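Local coordinates for DUF4595 domain-containing protein (Bacteroides vulgatus, PDB 3TZG), which is of unknown function but folds as a porin-like beta barrel of antiparallel strands, at residues Y159-N164 with L200-G205. Sequence-based numbering, arbitrary orientation.
Sequences YDNNIN and LPNDIG
Asn202 has its CG in the crowded position between backbone N and carbonyl carbon (chi1 47°), which carries its amide into the type I turn running from Tyr159 to Asn162. Asn161, with CG anti to its carbonyl carbon, lays its own amide over that of Asn202; the two planes are 18° apart and stacked, Asn161 CG lying 3.6 Å from Asn202 CG. At the turn, Asn161 N gives a nearly straight hydrogen bond (168°) to Asn202 OD1, 3.1 Å long, the donor standing above the carbonyl plane. A bridging water donates to Asn202 OD1, at 2.7 Å, and to Leu200 O, and accepts from Ile163 N. At the other end of the amide, Asn202 ND2 is held by Asp203 OD2 at 2.7 Å and by Asn158 OD1, so both polar ends fix the rotation of the group. With an alanine in place of Asn202 the acceptor of Asn161 N, the amide stack and the water's hold on OD1 are gone, and the turn would probably sit more loosely against the strand. Past the turn, Leu200 N bonds to Ile163 O at 3.1 Å, and Ile163 CG2 packs across Leu200 CB at 4.0 Å. Tyr159 CE1 comes obliquely to 3.4 Å from Pro201 N, while the phenol OH is bonded to Leu136 O. An asparagine side chain thus takes up a backbone N-H of a type I turn beside the barrel strands, tying the turn after strand 150-158 to the start of strand 199-208, which runs antiparallel between 150-158 and 213-224; from 213-224, Tyr221 packs on both Ile163 and Leu200.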
loop_
_atom_site.group_PDB
_atom_site.type_symbol
_atom_site.label_atom_id
_atom_site.label_comp_id
_atom_site.label_asym_id
_atom_site.label_seq_id
_atom_site.Cartn_x
_atom_site.Cartn_y
_atom_site.Cartn_z
ATOM N N TYR A 159 8.192 9.110 13.818
ATOM C CA TYR A 159 7.525 8.303 14.852
ATOM C C TYR A 159 7.776 8.856 16.281
ATOM O O TYR A 159 7.708 8.094 17.262
ATOM C CB TYR A 159 8.040 6.856 14.770
ATOM C CG TYR A 159 7.779 6.195 13.438
ATOM C CD1 TYR A 159 6.586 5.512 13.198
ATOM C CD2 TYR A 159 8.738 6.209 12.430
ATOM C CE1 TYR A 159 6.335 4.900 11.967
ATOM C CE2 TYR A 159 8.493 5.615 11.192
ATOM C CZ TYR A 159 7.290 4.967 10.965
ATOM O OH TYR A 159 7.077 4.365 9.765
ATOM N N ASP A 160 8.080 10.169 16.413
ATOM C CA ASP A 160 8.433 10.766 17.708
ATOM C C ASP A 160 7.269 10.732 18.689
ATOM O O ASP A 160 7.517 10.663 19.887
ATOM C CB ASP A 160 8.933 12.210 17.538
ATOM C CG ASP A 160 10.225 12.322 16.734
ATOM O OD1 ASP A 160 10.956 11.296 16.624
ATOM O OD2 ASP A 160 10.507 13.429 16.212
ATOM N N ASN A 161 6.021 10.742 18.203
ATOM C CA ASN A 161 4.828 10.704 19.059
ATOM C C ASN A 161 4.597 9.284 19.610
ATOM O O ASN A 161 3.817 9.128 20.544
ATOM C CB ASN A 161 3.576 11.207 18.310
ATOM C CG ASN A 161 3.545 12.692 17.983
ATOM O OD1 ASN A 161 4.424 13.466 18.382
ATOM N ND2 ASN A 161 2.491 13.134 17.267
ATOM N N ASN A 162 5.302 8.270 19.056
ATOM C CA ASN A 162 5.267 6.846 19.424
ATOM C C ASN A 162 3.828 6.320 19.497
ATOM O O ASN A 162 3.362 5.843 20.536
ATOM C CB ASN A 162 6.007 6.565 20.745
ATOM C CG ASN A 162 7.494 6.362 20.570
ATOM O OD1 ASN A 162 8.238 7.249 20.115
ATOM N ND2 ASN A 162 7.957 5.174 20.935
ATOM N N ILE A 163 3.149 6.397 18.347
ATOM C CA ILE A 163 1.797 5.901 18.123
ATOM C C ILE A 163 1.925 4.429 17.761
ATOM O O ILE A 163 2.625 4.061 16.815
ATOM C CB ILE A 163 1.061 6.747 17.056
ATOM C CG1 ILE A 163 0.903 8.196 17.585
ATOM C CG2 ILE A 163 -0.318 6.126 16.727
ATOM C CD1 ILE A 163 0.680 9.226 16.586
ATOM N N ASN A 164 1.312 3.591 18.576
ATOM C CA ASN A 164 1.341 2.143 18.411
ATOM C C ASN A 164 -0.061 1.610 18.443
ATOM O O ASN A 164 -0.935 2.157 19.123
ATOM C CB ASN A 164 2.207 1.471 19.489
ATOM C CG ASN A 164 3.656 1.880 19.392
ATOM O OD1 ASN A 164 4.414 1.417 18.519
ATOM N ND2 ASN A 164 4.058 2.805 20.260
ATOM N N LEU A 200 2.928 3.513 13.820
ATOM C CA LEU A 200 2.238 4.392 12.865
ATOM C C LEU A 200 2.948 5.747 12.787
ATOM O O LEU A 200 3.226 6.322 13.846
ATOM C CB LEU A 200 0.761 4.596 13.207
ATOM C CG LEU A 200 -0.173 3.411 12.963
ATOM C CD1 LEU A 200 -1.562 3.654 13.577
ATOM C CD2 LEU A 200 -0.216 3.053 11.495
ATOM N N PRO A 201 3.270 6.281 11.577
ATOM C CA PRO A 201 3.952 7.574 11.527
ATOM C C PRO A 201 3.023 8.727 11.908
ATOM O O PRO A 201 1.859 8.743 11.501
ATOM C CB PRO A 201 4.401 7.671 10.064
ATOM C CG PRO A 201 3.371 6.902 9.312
ATOM C CD PRO A 201 3.007 5.762 10.214
ATOM N N ASN A 202 3.519 9.678 12.703
ATOM C CA ASN A 202 2.723 10.850 13.084
ATOM C C ASN A 202 2.845 11.954 12.031
ATOM O O ASN A 202 1.900 12.711 11.836
ATOM C CB ASN A 202 3.107 11.371 14.455
ATOM C CG ASN A 202 4.565 11.530 14.719
ATOM O OD1 ASN A 202 5.245 10.607 15.159
ATOM N ND2 ASN A 202 5.030 12.736 14.613
ATOM N N ASP A 203 3.969 12.009 11.312
ATOM C CA ASP A 203 4.218 13.021 10.271
ATOM C C ASP A 203 4.964 12.412 9.073
ATOM O O ASP A 203 5.723 11.450 9.225
ATOM C CB ASP A 203 4.994 14.211 10.851
ATOM C CG ASP A 203 4.145 14.999 11.857
ATOM O OD1 ASP A 203 3.237 15.748 11.417
ATOM O OD2 ASP A 203 4.350 14.819 13.083
ATOM N N ILE A 204 4.670 12.935 7.871
ATOM C CA ILE A 204 5.256 12.492 6.601
ATOM C C ILE A 204 5.711 13.716 5.795
ATOM O O ILE A 204 4.957 14.700 5.719
ATOM C CB ILE A 204 4.263 11.621 5.759
ATOM C CG1 ILE A 204 3.522 10.578 6.628
ATOM C CG2 ILE A 204 4.989 10.996 4.527
ATOM C CD1 ILE A 204 2.303 10.088 6.112
ATOM N N GLY A 205 6.889 13.607 5.161
ATOM C CA GLY A 205 7.490 14.621 4.293
ATOM C C GLY A 205 7.874 14.033 2.943
ATOM O O GLY A 205 8.424 12.926 2.862
HETATM O O HOH W 1 3.074 15.863 15.443
HETATM O O HOH W 2 4.221 8.156 15.867
#